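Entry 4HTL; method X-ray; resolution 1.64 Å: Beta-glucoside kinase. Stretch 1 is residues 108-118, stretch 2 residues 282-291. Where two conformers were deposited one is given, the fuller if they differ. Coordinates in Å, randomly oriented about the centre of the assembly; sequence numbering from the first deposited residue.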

# COMPACT_ATOMS: atom_id res chain seq x y z
N ASN A 108 -0.02 -3.37 -14.46
CA ASN A 108 1.27 -2.73 -14.53
C ASN A 108 1.52 -2.12 -15.87
O ASN A 108 1.98 -0.99 -15.92
N CYS A 109 1.17 -2.81 -16.96
CA CYS A 109 1.35 -2.24 -18.30
C CYS A 109 0.49 -0.97 -18.47
O CYS A 109 0.97 0.04 -18.97
N ALA A 110 -0.74 -0.99 -18.00
CA ALA A 110 -1.59 0.18 -18.15
C ALA A 110 -1.02 1.33 -17.35
O ALA A 110 -1.10 2.48 -17.79
N LEU A 111 -0.42 1.05 -16.19
CA LEU A 111 0.22 2.12 -15.45
C LEU A 111 1.42 2.67 -16.24
O LEU A 111 1.63 3.86 -16.30
N LEU A 112 2.21 1.78 -16.81
CA LEU A 112 3.37 2.18 -17.59
C LEU A 112 2.98 3.06 -18.78
O LEU A 112 3.72 3.98 -19.11
N ALA A 113 1.83 2.79 -19.39
CA ALA A 113 1.31 3.66 -20.45
C ALA A 113 1.07 5.08 -19.90
O ALA A 113 1.42 6.10 -20.55
N GLU A 114 0.48 5.14 -18.71
CA GLU A 114 0.25 6.42 -18.04
C GLU A 114 1.57 7.20 -17.78
O GLU A 114 1.63 8.43 -17.98
N LYS A 115 2.59 6.47 -17.32
CA LYS A 115 3.93 7.01 -17.05
C LYS A 115 4.60 7.49 -18.36
O LYS A 115 5.25 8.54 -18.41
N TRP A 116 4.47 6.69 -19.42
CA TRP A 116 5.19 6.96 -20.69
C TRP A 116 4.58 8.08 -21.47
O TRP A 116 5.25 9.06 -21.84
N LEU A 117 3.28 7.97 -21.71
CA LEU A 117 2.56 8.79 -22.67
C LEU A 117 1.38 9.56 -22.09
O LEU A 117 0.78 10.39 -22.78
N GLY A 118 1.04 9.30 -20.83
CA GLY A 118 -0.13 9.85 -20.27
C GLY A 118 0.16 10.92 -19.22
O GLY A 118 1.02 11.74 -19.40
N LEU A 282 -1.28 -2.37 -24.61
CA LEU A 282 -0.31 -2.50 -25.67
C LEU A 282 0.85 -1.57 -25.48
O LEU A 282 2.03 -1.96 -25.60
N LEU A 283 0.53 -0.32 -25.18
CA LEU A 283 1.57 0.70 -25.06
C LEU A 283 2.47 0.44 -23.85
O LEU A 283 3.72 0.53 -23.95
N GLY A 284 1.89 0.03 -22.74
CA GLY A 284 2.72 -0.28 -21.57
C GLY A 284 3.59 -1.50 -21.74
O GLY A 284 4.73 -1.55 -21.24
N ALA A 285 3.07 -2.49 -22.47
CA ALA A 285 3.84 -3.69 -22.77
C ALA A 285 5.08 -3.26 -23.55
O ALA A 285 6.19 -3.71 -23.27
N VAL A 286 4.88 -2.38 -24.52
CA VAL A 286 5.98 -1.83 -25.30
C VAL A 286 6.99 -1.07 -24.46
O VAL A 286 8.20 -1.28 -24.60
N TYR A 287 6.51 -0.19 -23.59
CA TYR A 287 7.40 0.48 -22.68
C TYR A 287 8.28 -0.48 -21.89
O TYR A 287 9.51 -0.30 -21.82
N HIS A 288 7.66 -1.51 -21.31
CA HIS A 288 8.44 -2.53 -20.60
C HIS A 288 9.47 -3.18 -21.48
O HIS A 288 10.62 -3.31 -21.10
N PHE A 289 9.08 -3.58 -22.70
CA PHE A 289 9.99 -4.19 -23.67
C PHE A 289 11.17 -3.27 -23.94
O PHE A 289 12.32 -3.71 -23.93
N LEU A 290 10.88 -1.98 -24.15
CA LEU A 290 11.94 -0.98 -24.45
C LEU A 290 12.94 -0.80 -23.28
O LEU A 290 14.14 -0.63 -23.50
N GLN A 291 12.43 -0.88 -22.05
CA GLN A 291 13.25 -0.83 -20.84
C GLN A 291 14.14 -2.06 -20.74
O GLN A 291 15.32 -1.97 -20.38

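In beta-glucoside kinase the helix running through Cys109 and Trp116 packs against the helix running through Gly284 and Tyr287. The two helices cross steeply, their N-to-C directions 80° apart and their axes 6.8 Å apart at closest approach, and together they bury 590 Å². The short separation is possible because Gly284 lies at the crossing: its CA is 4.1 Å from CA of Cys109 and makes a CA-H...O contact with Cys109 O (CA to O 3.2 Å, angle at H 160°). A CB placed on Gly284 would point toward the first helix and fall 1.7 Å from Cys109 O, a clash. Cys109 O also accepts the helical hydrogen bond from Ala113 N (2.9 Å), so the CA-H contact adds to an oxygen already engaged within its own helix.

Trp116 covers the most surface. Its chi1 is t (-175°) with chi2 at 17°, and this conformation lays the indole across the second helix, as a knob among Leu283, Val286, Tyr287 and Leu290. Trp116 CZ3 reaches Leu283 O at 3.3 Å, with that oxygen at the ring edge, near its plane; Leu283 O is the acceptor for Tyr287 N in the helix (2.9 Å). Further along the indole, Trp116 CH2 lies 3.9 Å from Val286 CG1 and Trp116 CZ2 lies 4.1 Å from Leu290 CD1. Val286 is t, whereas Leu290 is m,t.

Tyr287, the second large contributor, also has chi1 t (-174°), with chi2 at 89°. Its CD1 sits over one face of the Trp116 ring, 3.3 Å from Trp116 CG. The pair is nevertheless oblique: the tyrosine ring and the five-membered ring of the indole have centroids 4.9 Å apart and planes at 44°. Tyr287 CD2 packs 4.0 Å from Leu112 CB, and Leu112 O lies over one face of the tyrosine ring. Near the phenol end, Tyr287 OH is 4.3 Å from Lys115 CG. Lys115 starts toward the second helix, but its end leads away, and NZ is hydrogen-bonded to a residue adjoining one of the stretches.

Leu112, third in covered area, is m,t and points toward the second helix. Besides CB against the tyrosine, its CD1 touches Gly284 O at 3.9 Å and His288 CB at 4.0 Å; the imidazole of His288 leads away. Leu283 points toward the first helix and is likewise m,t: its CB meets Ala113 CB at 4.1 Å, and its CD2 meets CD1 of Leu117, another m,t leucine, at 3.9 Å. Beside the crossing, Cys109 (chi1 m) places SG 3.6 Å from Ala285 N and 4.0 Å from Ala285 CB.

No hydrogen bond joins the stretches, so their contact rests on van der Waals packing and the CA-H...O approach. The polar ends of Asn108 and Glu114 take no part: Asn108 ND2 and Glu114 OE2 are hydrogen-bonded elsewhere in the structure. Ala110 and Leu111 direct their CA-to-CB bonds away from the second helix, as Leu282 does from the first.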

# COMPACT_ATOMS: atom_id res chain seq x y z
CB ASN A 108 2.41 -3.66 -14.17
CG ASN A 108 2.40 -4.10 -12.68
OD1 ASN A 108 1.67 -3.52 -11.86
ND2 ASN A 108 3.19 -5.13 -12.36
CB CYS A 109 1.03 -3.27 -19.38
SG CYS A 109 2.30 -4.51 -19.59
CB ALA A 110 -3.04 -0.10 -17.73
CB LEU A 111 0.67 1.65 -14.09
CG LEU A 111 1.29 2.72 -13.18
CD1 LEU A 111 1.00 2.45 -11.71
CD2 LEU A 111 2.82 2.80 -13.43
CB LEU A 112 4.19 0.97 -18.01
CG LEU A 112 4.95 0.21 -16.89
CD1 LEU A 112 5.58 -1.07 -17.46
CD2 LEU A 112 5.94 1.05 -16.09
CB ALA A 113 0.08 3.08 -21.12
CB GLU A 114 -0.57 6.22 -16.74
CG GLU A 114 -1.43 7.43 -16.37
CD GLU A 114 -2.51 7.71 -17.37
OE1 GLU A 114 -2.48 8.78 -18.02
OE2 GLU A 114 -3.36 6.83 -17.49
CB LYS A 115 4.82 5.98 -16.35
CG LYS A 115 6.27 6.40 -16.20
CD LYS A 115 6.36 7.65 -15.30
CE LYS A 115 7.76 8.12 -14.90
NZ LYS A 115 7.67 9.41 -14.09
CB TRP A 116 5.17 5.67 -21.51
CG TRP A 116 5.96 5.71 -22.79
CD1 TRP A 116 6.95 6.61 -23.17
CD2 TRP A 116 5.83 4.80 -23.91
NE1 TRP A 116 7.42 6.33 -24.44
CE2 TRP A 116 6.80 5.25 -24.93
CE3 TRP A 116 5.02 3.71 -24.19
CZ2 TRP A 116 6.92 4.61 -26.13
CZ3 TRP A 116 5.16 3.07 -25.41
CH2 TRP A 116 6.11 3.49 -26.35
CB LEU A 117 2.04 7.91 -23.81
CG LEU A 117 3.14 7.18 -24.59
CD1 LEU A 117 2.50 6.20 -25.60
CD2 LEU A 117 4.14 8.14 -25.29
CB LEU A 282 -0.96 -2.21 -27.05
CG LEU A 282 -2.08 -3.15 -27.51
CD1 LEU A 282 -2.75 -2.56 -28.75
CD2 LEU A 282 -1.55 -4.57 -27.74
CB LEU A 283 0.93 2.08 -24.99
CG LEU A 283 0.20 2.58 -26.23
CD1 LEU A 283 -0.71 3.77 -25.87
CD2 LEU A 283 1.21 2.93 -27.33
CB ALA A 285 3.01 -4.70 -23.56
CB VAL A 286 5.48 -1.05 -26.54
CG1 VAL A 286 6.64 -0.27 -27.24
CG2 VAL A 286 4.80 -2.04 -27.48
CB TYR A 287 6.63 1.39 -21.76
CG TYR A 287 7.46 2.24 -20.85
CD1 TYR A 287 7.89 3.51 -21.25
CD2 TYR A 287 7.72 1.84 -19.56
CE1 TYR A 287 8.61 4.32 -20.41
CE2 TYR A 287 8.44 2.66 -18.71
CZ TYR A 287 8.88 3.90 -19.15
OH TYR A 287 9.58 4.74 -18.32
CB HIS A 288 7.50 -3.57 -19.97
CG HIS A 288 8.20 -4.72 -19.35
ND1 HIS A 288 9.05 -4.58 -18.32
CD2 HIS A 288 8.20 -6.08 -19.67
CE1 HIS A 288 9.55 -5.78 -17.98
NE2 HIS A 288 9.05 -6.70 -18.82
CB PHE A 289 9.25 -4.48 -24.99
CG PHE A 289 10.15 -4.99 -26.08
CD1 PHE A 289 10.28 -6.34 -26.32
CD2 PHE A 289 10.86 -4.11 -26.88
CE1 PHE A 289 11.10 -6.80 -27.33
CE2 PHE A 289 11.69 -4.55 -27.88
CZ PHE A 289 11.81 -5.91 -28.10
CB LEU A 290 11.33 0.36 -24.86
CG LEU A 290 10.62 0.41 -26.22
CD1 LEU A 290 9.88 1.72 -26.40
CD2 LEU A 290 11.57 0.17 -27.41
CB GLN A 291 12.36 -0.76 -19.59
CG GLN A 291 11.80 0.63 -19.29
CD GLN A 291 11.30 0.73 -17.87
OE1 GLN A 291 10.60 -0.16 -17.38
NE2 GLN A 291 11.68 1.79 -17.19